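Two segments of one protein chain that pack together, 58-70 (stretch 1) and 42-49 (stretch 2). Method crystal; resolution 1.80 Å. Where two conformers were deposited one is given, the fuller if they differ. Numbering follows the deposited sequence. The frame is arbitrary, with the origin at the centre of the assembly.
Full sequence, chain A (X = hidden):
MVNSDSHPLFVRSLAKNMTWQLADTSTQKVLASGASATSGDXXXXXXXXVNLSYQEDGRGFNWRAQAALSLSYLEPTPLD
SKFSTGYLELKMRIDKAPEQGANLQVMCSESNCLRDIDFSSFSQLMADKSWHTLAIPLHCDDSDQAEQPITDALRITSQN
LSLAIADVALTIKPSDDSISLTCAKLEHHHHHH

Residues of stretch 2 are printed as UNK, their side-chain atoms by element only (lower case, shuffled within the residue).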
# COMPACT_ATOMS: atom_id res chain seq x y z
N GLY A 58 -11.41 -5.40 1.25
CA GLY A 58 -10.45 -4.37 1.63
C GLY A 58 -9.75 -4.74 2.94
O GLY A 58 -10.19 -5.63 3.66
N ARG A 59 -8.69 -4.01 3.27
CA ARG A 59 -8.07 -4.17 4.57
C ARG A 59 -7.91 -2.79 5.18
O ARG A 59 -7.41 -1.87 4.52
CB ARG A 59 -6.72 -4.88 4.44
CG ARG A 59 -6.82 -6.32 3.93
CD ARG A 59 -7.31 -7.30 5.01
NE ARG A 59 -7.39 -8.66 4.46
CZ ARG A 59 -8.40 -9.10 3.71
NH1 ARG A 59 -9.43 -8.30 3.41
NH2 ARG A 59 -8.38 -10.37 3.27
N GLY A 60 -8.34 -2.66 6.43
CA GLY A 60 -8.19 -1.41 7.17
C GLY A 60 -6.97 -1.55 8.05
O GLY A 60 -6.74 -2.62 8.63
N PHE A 61 -6.19 -0.48 8.14
CA PHE A 61 -4.98 -0.45 8.94
C PHE A 61 -5.01 0.75 9.89
O PHE A 61 -5.28 1.88 9.44
CB PHE A 61 -3.76 -0.40 8.02
CG PHE A 61 -3.65 -1.61 7.10
CD1 PHE A 61 -3.05 -2.78 7.54
CD2 PHE A 61 -4.11 -1.54 5.78
CE1 PHE A 61 -2.93 -3.89 6.70
CE2 PHE A 61 -4.00 -2.64 4.91
CZ PHE A 61 -3.42 -3.83 5.38
N ASN A 62 -4.71 0.53 11.17
CA ASN A 62 -4.71 1.61 12.16
C ASN A 62 -3.32 1.66 12.79
O ASN A 62 -2.87 0.63 13.32
CB ASN A 62 -5.73 1.34 13.27
CG ASN A 62 -7.17 1.39 12.77
OD1 ASN A 62 -7.53 2.23 11.95
ND2 ASN A 62 -8.00 0.49 13.29
N TRP A 63 -2.63 2.80 12.68
CA TRP A 63 -1.33 3.03 13.33
C TRP A 63 -1.60 3.81 14.62
O TRP A 63 -2.24 4.88 14.60
CB TRP A 63 -0.47 3.94 12.48
CG TRP A 63 0.25 3.34 11.32
CD1 TRP A 63 1.58 3.06 11.25
CD2 TRP A 63 -0.32 2.94 10.05
NE1 TRP A 63 1.88 2.53 10.03
CE2 TRP A 63 0.74 2.45 9.27
CE3 TRP A 63 -1.61 3.00 9.49
CZ2 TRP A 63 0.56 2.01 7.94
CZ3 TRP A 63 -1.81 2.53 8.17
CH2 TRP A 63 -0.72 2.04 7.42
N ARG A 64 -1.08 3.29 15.73
CA ARG A 64 -1.08 4.01 17.00
C ARG A 64 0.32 4.34 17.49
O ARG A 64 0.47 5.12 18.44
CB ARG A 64 -1.85 3.23 18.06
CG ARG A 64 -3.32 3.12 17.73
CD ARG A 64 -4.01 2.28 18.75
NE ARG A 64 -4.05 3.01 20.01
CZ ARG A 64 -3.86 2.45 21.19
NH1 ARG A 64 -3.59 1.14 21.28
NH2 ARG A 64 -3.91 3.20 22.29
N ALA A 65 1.34 3.76 16.85
CA ALA A 65 2.73 4.14 17.07
C ALA A 65 3.53 3.84 15.81
O ALA A 65 3.01 3.20 14.90
CB ALA A 65 3.34 3.41 18.29
N GLN A 66 4.78 4.30 15.80
CA GLN A 66 5.71 4.07 14.70
C GLN A 66 5.68 2.65 14.14
O GLN A 66 5.96 1.69 14.86
CB GLN A 66 7.13 4.39 15.17
CG GLN A 66 8.15 4.22 14.07
CD GLN A 66 8.02 5.27 12.96
OE1 GLN A 66 7.56 6.39 13.19
NE2 GLN A 66 8.45 4.91 11.77
N ALA A 67 5.36 2.51 12.85
CA ALA A 67 5.26 1.19 12.22
C ALA A 67 5.18 1.34 10.73
O ALA A 67 4.81 2.42 10.24
CB ALA A 67 4.03 0.45 12.72
N ALA A 68 5.60 0.28 10.03
CA ALA A 68 5.51 0.21 8.56
C ALA A 68 4.61 -0.96 8.18
O ALA A 68 4.78 -2.09 8.65
CB ALA A 68 6.87 0.03 7.94
N LEU A 69 3.66 -0.66 7.30
CA LEU A 69 2.87 -1.69 6.65
C LEU A 69 3.44 -1.87 5.26
O LEU A 69 3.65 -0.87 4.55
CB LEU A 69 1.43 -1.22 6.48
CG LEU A 69 0.60 -2.17 5.62
CD1 LEU A 69 0.28 -3.50 6.40
CD2 LEU A 69 -0.63 -1.47 5.08
N SER A 70 3.69 -3.11 4.87
CA SER A 70 4.06 -3.39 3.47
C SER A 70 3.14 -4.44 2.85
O SER A 70 2.61 -5.33 3.55
CB SER A 70 5.51 -3.90 3.40
OG SER A 70 6.41 -2.90 3.90
N UNK A 42 1.39 -6.01 19.47
CA UNK A 42 -0.08 -6.18 19.53
C UNK A 42 -0.90 -4.88 19.50
O UNK A 42 -2.13 -4.93 19.64
n UNK A 42 0.92 -11.53 19.72
c UNK A 42 -0.53 -7.06 20.73
c UNK A 42 0.50 -9.19 19.92
c UNK A 42 1.52 -10.27 20.19
c UNK A 42 0.40 -8.22 21.08
N UNK A 43 -0.25 -3.74 19.32
CA UNK A 43 -0.96 -2.45 19.40
C UNK A 43 -0.55 -1.40 18.39
O UNK A 43 -1.38 -0.53 18.06
c UNK A 43 -1.46 -2.56 21.91
c UNK A 43 -0.81 -1.81 20.80
n UNK A 43 -1.34 -2.84 24.31
o UNK A 43 -0.36 -1.03 23.43
c UNK A 43 -1.02 -2.07 23.29
N UNK A 44 0.71 -1.42 17.95
CA UNK A 44 1.20 -0.30 17.13
C UNK A 44 0.50 -0.23 15.77
O UNK A 44 0.17 0.86 15.29
o UNK A 44 3.42 -0.07 18.07
c UNK A 44 2.72 -0.37 16.88
N UNK A 45 0.30 -1.40 15.16
CA UNK A 45 -0.27 -1.47 13.80
C UNK A 45 -1.21 -2.68 13.78
O UNK A 45 -0.78 -3.80 14.07
c UNK A 45 1.64 -1.77 10.32
c UNK A 45 0.83 -1.59 12.73
c UNK A 45 -0.55 -0.57 10.85
c UNK A 45 0.41 -1.72 11.26
N UNK A 46 -2.49 -2.44 13.46
CA UNK A 46 -3.52 -3.47 13.41
C UNK A 46 -4.17 -3.47 12.04
O UNK A 46 -4.36 -2.41 11.45
c UNK A 46 -4.64 -3.23 14.43
c UNK A 46 -5.71 -3.37 16.70
c UNK A 46 -4.39 -3.04 15.95
c UNK A 46 -3.22 -3.84 16.49
N UNK A 47 -4.49 -4.67 11.56
CA UNK A 47 -5.19 -4.86 10.30
C UNK A 47 -6.53 -5.56 10.55
O UNK A 47 -6.60 -6.53 11.29
s UNK A 47 -4.08 -7.06 6.91
c UNK A 47 -5.05 -6.09 8.06
c UNK A 47 -4.29 -8.74 7.58
c UNK A 47 -4.32 -5.73 9.37
N UNK A 48 -7.59 -5.04 9.92
CA UNK A 48 -8.94 -5.62 9.96
C UNK A 48 -9.43 -5.70 8.51
O UNK A 48 -8.84 -5.08 7.63
c UNK A 48 -9.83 -4.55 12.16
o UNK A 48 -11.92 -3.37 12.01
n UNK A 48 -10.64 -2.96 13.82
c UNK A 48 -10.89 -3.58 12.67
c UNK A 48 -9.90 -4.66 10.66
N UNK A 49 -10.48 -6.47 8.25
CA UNK A 49 -11.04 -6.47 6.91
C UNK A 49 -12.13 -5.40 6.85
O UNK A 49 -12.78 -5.12 7.85
o UNK A 49 -12.78 -8.08 7.27
c UNK A 49 -11.61 -7.83 6.54
O HOH W 1 -3.01 0.13 16.06
O HOH W 2 -4.31 -0.88 19.55
O HOH W 3 5.97 0.82 17.24

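Position 42 carries four carbons in an unbranched row ending in a nitrogen. The nearest approach to stretch 1 is CB to Arg 64 NH1, 8.8 Å, too far for a contact, so chemistry alone identifies it: Lys 42.

Position 43 has three carbons, the third bearing one oxygen and one nitrogen. Its CB lies 4.1 Å from Arg 64 NH1. This is Gln 43. Its backbone O accepts a hydrogen bond from water 1 at 2.7 Å, and the same water donates to Asn 62 O at 2.8 Å.

Position 44 has one carbon and one oxygen; the oxygen sits 3.5 Å from Ala 65 CB. This is Ser 44. Water 3 donates to Ser 44 OG at 2.8 Å and to Gln 66 O at 2.5 Å. The backbone O of Ser 44 accepts from Arg 64 N (2.8 Å, 168°) and, weakly, from Ala 65 N (3.5 Å).

Position 45 has four carbons forked at the second. One methyl lies over a face of the Trp 63 ring, 3.7 Å from the centroid of the five-membered ring and 17° off its normal; the other comes within 3.9 Å of Leu 69 CB. The fork after CB gives Leu 45, with CD1 on the indole and CD2 near Leu 69. Its CB is 3.8 Å from Ala 67 CB.

Position 46 repeats the four-carbon fork, on the sheet face shared with Asn 62. Its CB is 4.4 Å from Asn 62 O, a loose approach, so the fork identifies Leu 46. Its backbone pairs twice with Asn 62: Leu 46 N to Asn 62 O, 3.1 Å, and Asn 62 N to Leu 46 O, 3.0 Å.

Position 47 shows two carbons, a sulfur and a last carbon, unbranched. The second carbon lies 3.3 Å from Phe 61 CE1 and the sulfur 3.8 Å from Arg 59 CD: Met 47.

Position 48 has two carbons, then a third with one oxygen and one nitrogen. Its CB is a loose 4.3 Å from Gly 60 O, so the amide identifies Gln 48. Its N donates to Gly 60 O (2.9 Å), and its O accepts from Gly 60 N (2.7 Å).

Position 49 has one carbon and one oxygen, the carbon 3.8 Å from Arg 59 NH1: Ser 49.

The contact is an antiparallel ladder. Hydrogen-bonded pairs at Gly 60 and Asn 62 alternate with non-hydrogen-bonded pairs, where Leu 45, Met 47 and Ser 49 share a face with Trp 63, Phe 61 and Arg 59. Leu 45, which buries the most area, also reaches Ala 67 and Leu 69.

Stretch 2 (42-49) KQSLLMQS
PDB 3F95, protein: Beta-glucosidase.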